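Long-range contacts in protein (tenascin) (Gallus gallus, PDB 1QR4), which is an extracellular matrix protein that probably takes part in adhesion and binds heparin through a fibronectin type III domain: residues R36-Y41 and K48-I53; T72-A77 and P86-G91; E20-L25 and I61-D66. All coordinates share one frame; numbering follows the deposited sequence.

Interaction 1 (R36-Y41 and K48-I53); sequences RYRLTY and KNEMEI
The antiparallel hairpin of strands 36-42 and 48-53, the C and C' strands of a fibronectin type III domain, pairs Tyr37 with Ile53 and Tyr41 with Asn49. Tyr37 N gives a hydrogen bond to Ile53 O (2.9 Å) and Ile53 N one back to Tyr37 O, this donor standing above the carbonyl plane. The hydrogen bond from Leu39 N to Met51 O is nearly straight (168°). On the core side Ile53 CD1 rests against Leu39 CB (3.7 Å). At the far end, chi1 of 59° carries Tyr41 CG to where the ring can reach Asn49, whose CB sits over one face, 3.5 Å from the Tyr41 ring centroid and offset toward the rim (CH-pi). The ring also packs on Leu62 and Leu65. An alanine here would probably leave Asn49 CB without its CH-pi partner and open a gap beside both leucines. The other side is charged. Arg36 NE meets Glu52 OE2 in a salt bridge with a weak, bent hydrogen bond (2.9 Å). Glu50 stacks its carboxylate on Arg38, planes 13° apart, Glu50 OE1 lying over the guanidinium centre. This pairing is through charge alone, and may temper the positive field where Arg38 and Lys48 belong to a putative heparin site.

Interaction 2 (T72-A77 and P86-G91); sequences TISLVA and PTTIKG
Thr88 lies opposite Ser74 in a non-hydrogen-bonded pair, and its short side chain spans the strand from Thr72 to Ser74. Thr88 CB stands 3.9 Å from Ile73 O. From there the two branches part: Thr88 OG1, beside the backbone N (chi1 -63°), comes within 3.3 Å of Ser74 CB, while Thr88 CG2 reaches back past Ile73 O to Thr72 CG2 (3.9 Å), the two side chains crossing at a slant, methyl to methyl. Farther along the same face, Lys90 and Thr72 run alongside each other in one direction, Lys90 CE being 4.1 Å from Thr72 OG1. The backbone on either side of Thr88 is held by two pairs of hydrogen bonds. Ile73 and Ile89 exchange theirs in both directions, and so do Leu75 and Thr87, whose Thr87 N to Leu75 O bond (2.9 Å) is almost straight at 173°. On the opposite, inward face Ile73 CB sits 4.1 Å from Ile89 CG1. Thr87 turns its hydroxyl to the backbone carbonyl of Pro10, and Ile89 packs on Leu13 and Val15. Such a pairing is the F-G hairpin of the fibronectin type III fold; its turn bears Lys79, Arg81, Lys83 and Lys85 of the putative heparin site, to which Lys90 also belongs.

Interaction 3 (E20-L25 and I61-D66); sequences ETTLSL and ILRGLD
Arg63, whose CG touches Thr22 CG2 at 3.5 Å, carries the flat group here: one face of its guanidinium has Ile61 O over the centre, although this side chain is poorly ordered, so the placement is uncertain. Thr22 and Arg63 run alongside each other in one direction, on the outer face of the three-stranded sheet of this fibronectin type III sandwich, where strand 22-28 (B) pairs with strand 59-63 (E). On that face Ile61 CD1 comes 3.5 Å from Ser24 CB. Leu23 and Leu62 form the hydrogen-bonded pair. Leu62 N gives a hydrogen bond to Leu23 O nearly along the C=O axis, and Leu23 N gives one to Leu62 O (3.0 Å). Their side chains turn into the sandwich with Leu25 and Leu65. The Leu65 and Leu23 side chains cross at about a right angle, Leu65 CD1 being 3.7 Å from Leu23 CD1, and Leu25 CD1 meets Leu62 CD2 at 4.1 Å. Leu65 N gives a hydrogen bond to Thr21 O (3.1 Å), which ties residues 64-66 to the start of the other segment. There Asp66 N is hydrogen-bonded to the hydroxyl of Tyr71, consistent with the tyrosine corner of this fold. Gly64 makes the turn at positive phi (85°), where a side chain would collide with the carbonyl O of Arg63, reason enough for a glycine. Gly64 N gives a hydrogen bond to a water 3.1 Å away, and the same water is hydrogen-bonded to Thr21 OG1.

Interactions 1 and 2 are neighbours in one four-stranded sheet, their centres 9 Å apart, joined where strand 36-42 lies beside strand 70-78: Arg38 N to Val76 O and Thr40 O to Ser74 N, each 3.0 Å, are probable hydrogen bonds. Interaction 3 belongs to the facing sheet, about 13 Å from interaction 1 and 14 Å from interaction 2, centre to centre. The core closes between them, with Leu39 CD2 3.6 Å from Leu25 CD1, Tyr41 CE2 3.7 Å from Leu65 CD2, and Ile73 CD1 3.8 Å from Leu25 CD2. Arg38, Lys48 and Lys90 place interactions 1 and 2 at the putative heparin site; in interaction 3 the Leu23 side chain lies about 9 Å from that of Lys90.

Interaction 1 (R36-Y41 and K48-I53)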
loop_
_atom_site.group_PDB
_atom_site.type_symbol
_atom_site.label_atom_id
_atom_site.label_comp_id
_atom_site.label_asym_id
_atom_site.label_seq_id
_atom_site.Cartn_x
_atom_site.Cartn_y
_atom_site.Cartn_z
ATOM N N ARG A 36 27.853 7.986 -9.897
ATOM C CA ARG A 36 26.604 7.981 -9.172
ATOM C C ARG A 36 25.717 6.902 -9.763
ATOM O O ARG A 36 26.151 6.128 -10.605
ATOM C CB ARG A 36 25.937 9.348 -9.279
ATOM C CG ARG A 36 25.841 9.886 -10.687
ATOM C CD ARG A 36 25.439 11.352 -10.653
ATOM N NE ARG A 36 25.642 12.022 -11.937
ATOM C CZ ARG A 36 26.608 12.907 -12.184
ATOM N NH1 ARG A 36 27.476 13.244 -11.231
ATOM N NH2 ARG A 36 26.715 13.446 -13.394
ATOM N N TYR A 37 24.499 6.807 -9.253
ATOM C CA TYR A 37 23.540 5.828 -9.726
ATOM C C TYR A 37 22.385 6.571 -10.364
ATOM O O TYR A 37 22.132 7.721 -10.039
ATOM C CB TYR A 37 22.962 5.036 -8.556
ATOM C CG TYR A 37 23.907 4.120 -7.818
ATOM C CD1 TYR A 37 24.094 2.805 -8.231
ATOM C CD2 TYR A 37 24.503 4.520 -6.626
ATOM C CE1 TYR A 37 24.846 1.909 -7.465
ATOM C CE2 TYR A 37 25.248 3.630 -5.858
ATOM C CZ TYR A 37 25.412 2.327 -6.282
ATOM O OH TYR A 37 26.129 1.438 -5.511
ATOM N N ARG A 38 21.690 5.915 -11.279
ATOM C CA ARG A 38 20.530 6.509 -11.905
ATOM C C ARG A 38 19.449 5.463 -11.758
ATOM O O ARG A 38 19.639 4.305 -12.111
ATOM C CB ARG A 38 20.780 6.817 -13.370
ATOM C CG ARG A 38 19.582 7.424 -14.060
ATOM C CD ARG A 38 19.811 7.490 -15.542
ATOM N NE ARG A 38 18.599 7.152 -16.278
ATOM C CZ ARG A 38 18.292 7.625 -17.483
ATOM N NH1 ARG A 38 19.111 8.470 -18.105
ATOM N NH2 ARG A 38 17.150 7.265 -18.059
ATOM N N LEU A 39 18.340 5.859 -11.154
ATOM C CA LEU A 39 17.224 4.957 -10.927
ATOM C C LEU A 39 16.090 5.409 -11.796
ATOM O O LEU A 39 15.722 6.579 -11.765
ATOM C CB LEU A 39 16.788 5.034 -9.466
ATOM C CG LEU A 39 15.535 4.293 -9.026
ATOM C CD1 LEU A 39 15.793 2.830 -9.087
ATOM C CD2 LEU A 39 15.167 4.687 -7.611
ATOM N N THR A 40 15.602 4.513 -12.642
ATOM C CA THR A 40 14.462 4.827 -13.492
ATOM C C THR A 40 13.407 3.796 -13.150
ATOM O O THR A 40 13.722 2.686 -12.726
ATOM C CB THR A 40 14.792 4.754 -15.004
ATOM O OG1 THR A 40 15.360 3.479 -15.310
ATOM C CG2 THR A 40 15.780 5.844 -15.407
ATOM N N TYR A 41 12.154 4.194 -13.251
ATOM C CA TYR A 41 11.049 3.299 -12.965
ATOM C C TYR A 41 9.900 3.783 -13.810
ATOM O O TYR A 41 9.630 4.982 -13.865
ATOM C CB TYR A 41 10.669 3.331 -11.477
ATOM C CG TYR A 41 10.253 4.689 -10.930
ATOM C CD1 TYR A 41 11.197 5.566 -10.399
ATOM C CD2 TYR A 41 8.909 5.070 -10.896
ATOM C CE1 TYR A 41 10.816 6.782 -9.842
ATOM C CE2 TYR A 41 8.512 6.285 -10.342
ATOM C CZ TYR A 41 9.472 7.138 -9.814
ATOM O OH TYR A 41 9.097 8.347 -9.262
ATOM N N LYS A 48 8.052 7.313 -17.312
ATOM C CA LYS A 48 9.393 7.062 -16.814
ATOM C C LYS A 48 9.871 8.174 -15.880
ATOM O O LYS A 48 9.771 9.356 -16.193
ATOM C CB LYS A 48 10.345 6.904 -18.007
ATOM C CG LYS A 48 11.657 6.194 -17.701
ATOM C CD LYS A 48 12.526 6.098 -18.947
ATOM C CE LYS A 48 11.778 5.424 -20.087
ATOM N NZ LYS A 48 12.556 5.425 -21.353
ATOM N N ASN A 49 10.352 7.792 -14.709
ATOM C CA ASN A 49 10.861 8.766 -13.771
ATOM C C ASN A 49 12.311 8.451 -13.460
ATOM O O ASN A 49 12.688 7.284 -13.339
ATOM C CB ASN A 49 10.038 8.768 -12.491
ATOM C CG ASN A 49 8.691 9.420 -12.668
ATOM O OD1 ASN A 49 7.661 8.745 -12.738
ATOM N ND2 ASN A 49 8.684 10.745 -12.742
ATOM N N GLU A 50 13.124 9.501 -13.387
ATOM C CA GLU A 50 14.541 9.364 -13.088
ATOM C C GLU A 50 14.922 10.052 -11.793
ATOM O O GLU A 50 14.240 10.964 -11.312
ATOM C CB GLU A 50 15.395 9.950 -14.196
ATOM C CG GLU A 50 15.364 9.188 -15.489
ATOM C CD GLU A 50 16.089 9.931 -16.593
ATOM O OE1 GLU A 50 17.297 10.225 -16.415
ATOM O OE2 GLU A 50 15.449 10.234 -17.629
ATOM N N MET A 51 16.042 9.598 -11.250
ATOM C CA MET A 51 16.608 10.114 -10.022
ATOM C C MET A 51 18.053 9.653 -9.979
ATOM O O MET A 51 18.401 8.615 -10.531
ATOM C CB MET A 51 15.856 9.583 -8.791
ATOM C CG MET A 51 14.564 10.325 -8.478
ATOM S SD MET A 51 13.897 9.962 -6.844
ATOM C CE MET A 51 14.870 11.048 -5.838
ATOM N N GLU A 52 18.903 10.487 -9.406
ATOM C CA GLU A 52 20.306 10.157 -9.255
ATOM C C GLU A 52 20.526 9.869 -7.776
ATOM O O GLU A 52 20.058 10.600 -6.912
ATOM C CB GLU A 52 21.192 11.303 -9.739
ATOM C CG GLU A 52 21.010 11.638 -11.213
ATOM C CD GLU A 52 22.145 12.484 -11.768
ATOM O OE1 GLU A 52 22.353 13.620 -11.282
ATOM O OE2 GLU A 52 22.833 12.006 -12.697
ATOM N N ILE A 53 21.219 8.779 -7.493
ATOM C CA ILE A 53 21.472 8.367 -6.129
ATOM C C ILE A 53 22.972 8.422 -5.836
ATOM O O ILE A 53 23.790 8.016 -6.659
ATOM C CB ILE A 53 20.860 6.966 -5.913
ATOM C CG1 ILE A 53 19.366 7.026 -6.285
ATOM C CG2 ILE A 53 21.054 6.490 -4.469
ATOM C CD1 ILE A 53 18.651 5.710 -6.288
#

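Interaction 2 (T72-A77 and P86-G91)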
loop_
_atom_site.group_PDB
_atom_site.type_symbol
_atom_site.label_atom_id
_atom_site.label_comp_id
_atom_site.label_asym_id
_atom_site.label_seq_id
_atom_site.Cartn_x
_atom_site.Cartn_y
_atom_site.Cartn_z
ATOM N N THR A 72 8.317 -1.204 -13.164
ATOM C CA THR A 72 9.514 -1.855 -13.637
ATOM C C THR A 72 10.600 -0.935 -13.114
ATOM O O THR A 72 10.653 0.238 -13.486
ATOM C CB THR A 72 9.561 -1.906 -15.169
ATOM O OG1 THR A 72 8.464 -2.692 -15.645
ATOM C CG2 THR A 72 10.866 -2.531 -15.645
ATOM N N ILE A 73 11.411 -1.434 -12.189
ATOM C CA ILE A 73 12.477 -0.622 -11.625
ATOM C C ILE A 73 13.830 -1.094 -12.123
ATOM O O ILE A 73 14.129 -2.284 -12.092
ATOM C CB ILE A 73 12.471 -0.665 -10.063
ATOM C CG1 ILE A 73 11.117 -0.198 -9.525
ATOM C CG2 ILE A 73 13.550 0.272 -9.498
ATOM C CD1 ILE A 73 10.853 -0.555 -8.073
ATOM N N SER A 74 14.637 -0.148 -12.590
ATOM C CA SER A 74 15.984 -0.442 -13.061
ATOM C C SER A 74 17.013 0.562 -12.549
ATOM O O SER A 74 16.824 1.777 -12.587
ATOM C CB SER A 74 16.047 -0.550 -14.592
ATOM O OG SER A 74 15.572 0.625 -15.219
ATOM N N LEU A 75 18.111 0.013 -12.060
ATOM C CA LEU A 75 19.202 0.796 -11.521
ATOM C C LEU A 75 20.432 0.573 -12.383
ATOM O O LEU A 75 20.676 -0.533 -12.866
ATOM C CB LEU A 75 19.495 0.343 -10.097
ATOM C CG LEU A 75 20.500 1.190 -9.350
ATOM C CD1 LEU A 75 19.929 2.569 -9.113
ATOM C CD2 LEU A 75 20.805 0.516 -8.067
ATOM N N VAL A 76 21.229 1.621 -12.525
ATOM C CA VAL A 76 22.433 1.571 -13.327
ATOM C C VAL A 76 23.510 2.480 -12.746
ATOM O O VAL A 76 23.215 3.564 -12.243
ATOM C CB VAL A 76 22.128 2.004 -14.781
ATOM C CG1 VAL A 76 21.394 3.323 -14.798
ATOM C CG2 VAL A 76 23.404 2.121 -15.580
ATOM N N ALA A 77 24.759 2.021 -12.799
ATOM C CA ALA A 77 25.889 2.801 -12.313
ATOM C C ALA A 77 26.479 3.643 -13.464
ATOM O O ALA A 77 26.884 3.105 -14.491
ATOM C CB ALA A 77 26.954 1.868 -11.704
ATOM N N PRO A 86 22.025 -2.409 -17.027
ATOM C CA PRO A 86 20.892 -2.213 -16.113
ATOM C C PRO A 86 20.545 -3.428 -15.283
ATOM O O PRO A 86 20.558 -4.555 -15.786
ATOM C CB PRO A 86 19.727 -1.909 -17.055
ATOM C CG PRO A 86 20.385 -1.438 -18.307
ATOM C CD PRO A 86 21.574 -2.342 -18.424
ATOM N N THR A 87 20.261 -3.191 -14.008
ATOM C CA THR A 87 19.836 -4.253 -13.116
ATOM C C THR A 87 18.335 -3.986 -12.968
ATOM O O THR A 87 17.931 -2.884 -12.599
ATOM C CB THR A 87 20.563 -4.168 -11.796
ATOM O OG1 THR A 87 21.966 -4.115 -12.058
ATOM C CG2 THR A 87 20.278 -5.392 -10.951
ATOM N N THR A 88 17.508 -4.970 -13.303
ATOM C CA THR A 88 16.073 -4.764 -13.263
ATOM C C THR A 88 15.228 -5.686 -12.404
ATOM O O THR A 88 15.543 -6.868 -12.227
ATOM C CB THR A 88 15.508 -4.780 -14.690
ATOM O OG1 THR A 88 16.067 -3.689 -15.434
ATOM C CG2 THR A 88 13.992 -4.651 -14.684
ATOM N N ILE A 89 14.166 -5.110 -11.843
ATOM C CA ILE A 89 13.197 -5.828 -11.026
ATOM C C ILE A 89 11.848 -5.134 -11.147
ATOM O O ILE A 89 11.745 -3.985 -11.603
ATOM C CB ILE A 89 13.517 -5.848 -9.505
ATOM C CG1 ILE A 89 13.597 -4.424 -8.956
ATOM C CG2 ILE A 89 14.743 -6.663 -9.210
ATOM C CD1 ILE A 89 13.189 -4.300 -7.498
ATOM N N LYS A 90 10.824 -5.847 -10.695
ATOM C CA LYS A 90 9.468 -5.347 -10.686
ATOM C C LYS A 90 8.967 -5.337 -9.251
ATOM O O LYS A 90 9.290 -6.205 -8.438
ATOM C CB LYS A 90 8.561 -6.210 -11.552
ATOM C CG LYS A 90 8.823 -6.072 -13.034
ATOM C CD LYS A 90 7.857 -6.918 -13.853
ATOM C CE LYS A 90 8.106 -6.732 -15.338
ATOM N NZ LYS A 90 9.516 -7.059 -15.701
ATOM N N GLY A 91 8.213 -4.303 -8.936
ATOM C CA GLY A 91 7.659 -4.162 -7.611
ATOM C C GLY A 91 6.345 -3.430 -7.759
ATOM O O GLY A 91 6.244 -2.441 -8.491
#

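Interaction 3 (E20-L25 and I61-D66)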
loop_
_atom_site.group_PDB
_atom_site.type_symbol
_atom_site.label_atom_id
_atom_site.label_comp_id
_atom_site.label_asym_id
_atom_site.label_seq_id
_atom_site.Cartn_x
_atom_site.Cartn_y
_atom_site.Cartn_z
ATOM N N GLU A 20 1.546 1.932 0.167
ATOM C CA GLU A 20 0.583 2.370 -0.840
ATOM C C GLU A 20 1.222 3.364 -1.786
ATOM O O GLU A 20 0.823 3.493 -2.949
ATOM C CB GLU A 20 -0.593 3.088 -0.168
ATOM C CG GLU A 20 -1.711 2.193 0.311
ATOM C CD GLU A 20 -2.745 2.942 1.127
ATOM O OE1 GLU A 20 -3.065 4.100 0.775
ATOM O OE2 GLU A 20 -3.233 2.366 2.120
ATOM N N THR A 21 2.231 4.051 -1.281
ATOM C CA THR A 21 2.864 5.089 -2.043
ATOM C C THR A 21 4.390 4.943 -2.094
ATOM O O THR A 21 5.071 5.709 -2.783
ATOM C CB THR A 21 2.396 6.453 -1.439
ATOM O OG1 THR A 21 2.885 7.552 -2.210
ATOM C CG2 THR A 21 2.851 6.586 0.012
ATOM N N THR A 22 4.935 3.947 -1.397
ATOM C CA THR A 22 6.382 3.758 -1.412
ATOM C C THR A 22 6.847 2.335 -1.598
ATOM O O THR A 22 6.110 1.385 -1.381
ATOM C CB THR A 22 7.074 4.237 -0.121
ATOM O OG1 THR A 22 6.860 3.283 0.921
ATOM C CG2 THR A 22 6.558 5.580 0.310
ATOM N N LEU A 23 8.123 2.227 -1.948
ATOM C CA LEU A 23 8.818 0.965 -2.134
ATOM C C LEU A 23 10.203 1.209 -1.615
ATOM O O LEU A 23 10.778 2.271 -1.843
ATOM C CB LEU A 23 8.891 0.580 -3.600
ATOM C CG LEU A 23 7.593 0.014 -4.170
ATOM C CD1 LEU A 23 7.722 -0.115 -5.673
ATOM C CD2 LEU A 23 7.270 -1.328 -3.534
ATOM N N SER A 24 10.713 0.244 -0.867
ATOM C CA SER A 24 12.048 0.334 -0.297
ATOM C C SER A 24 13.045 -0.497 -1.137
ATOM O O SER A 24 12.912 -1.720 -1.281
ATOM C CB SER A 24 12.004 -0.153 1.145
ATOM O OG SER A 24 13.274 -0.006 1.745
ATOM N N LEU A 25 14.028 0.182 -1.717
ATOM C CA LEU A 25 15.014 -0.479 -2.555
ATOM C C LEU A 25 16.353 -0.722 -1.867
ATOM O O LEU A 25 16.856 0.127 -1.113
ATOM C CB LEU A 25 15.251 0.346 -3.816
ATOM C CG LEU A 25 14.020 0.697 -4.649
ATOM C CD1 LEU A 25 14.394 1.732 -5.689
ATOM C CD2 LEU A 25 13.453 -0.545 -5.291
ATOM N N ILE A 61 14.468 4.816 -0.356
ATOM C CA ILE A 61 13.007 4.656 -0.321
ATOM C C ILE A 61 12.387 5.408 -1.481
ATOM O O ILE A 61 12.490 6.632 -1.584
ATOM C CB ILE A 61 12.364 5.197 0.974
ATOM C CG1 ILE A 61 12.947 4.508 2.207
ATOM C CG2 ILE A 61 10.864 4.948 0.938
ATOM C CD1 ILE A 61 12.539 3.081 2.344
ATOM N N LEU A 62 11.775 4.654 -2.376
ATOM C CA LEU A 62 11.129 5.235 -3.534
ATOM C C LEU A 62 9.770 5.765 -3.081
ATOM O O LEU A 62 9.011 5.064 -2.416
ATOM C CB LEU A 62 10.982 4.160 -4.597
ATOM C CG LEU A 62 10.602 4.607 -5.994
ATOM C CD1 LEU A 62 11.356 5.865 -6.403
ATOM C CD2 LEU A 62 10.925 3.453 -6.911
ATOM N N ARG A 63 9.465 7.009 -3.426
ATOM C CA ARG A 63 8.202 7.615 -3.005
ATOM C C ARG A 63 7.434 8.335 -4.114
ATOM O O ARG A 63 7.979 8.645 -5.189
ATOM C CB ARG A 63 8.472 8.608 -1.864
ATOM C CG ARG A 63 8.967 7.984 -0.559
ATOM C CD ARG A 63 9.495 9.051 0.388
ATOM N NE ARG A 63 10.753 9.628 -0.085
ATOM C CZ ARG A 63 11.912 9.549 0.563
ATOM N NH1 ARG A 63 11.986 8.919 1.730
ATOM N NH2 ARG A 63 13.010 10.073 0.029
ATOM N N GLY A 64 6.166 8.621 -3.830
ATOM C CA GLY A 64 5.331 9.332 -4.784
ATOM C C GLY A 64 4.681 8.443 -5.816
ATOM O O GLY A 64 4.281 8.899 -6.883
ATOM N N LEU A 65 4.529 7.176 -5.461
ATOM C CA LEU A 65 3.941 6.195 -6.351
ATOM C C LEU A 65 2.420 6.085 -6.168
ATOM O O LEU A 65 1.859 6.666 -5.241
ATOM C CB LEU A 65 4.615 4.836 -6.100
ATOM C CG LEU A 65 6.145 4.835 -6.010
ATOM C CD1 LEU A 65 6.641 3.416 -5.819
ATOM C CD2 LEU A 65 6.748 5.461 -7.250
ATOM N N ASP A 66 1.759 5.379 -7.083
ATOM C CA ASP A 66 0.319 5.174 -7.003
ATOM C C ASP A 66 0.061 3.835 -6.306
ATOM O O ASP A 66 0.976 3.019 -6.187
ATOM C CB ASP A 66 -0.315 5.243 -8.392
ATOM C CG ASP A 66 -0.170 6.627 -9.034
ATOM O OD1 ASP A 66 0.575 7.477 -8.489
ATOM O OD2 ASP A 66 -0.793 6.872 -10.094
HETATM O O HOH W 1 5.178 9.109 -0.889
#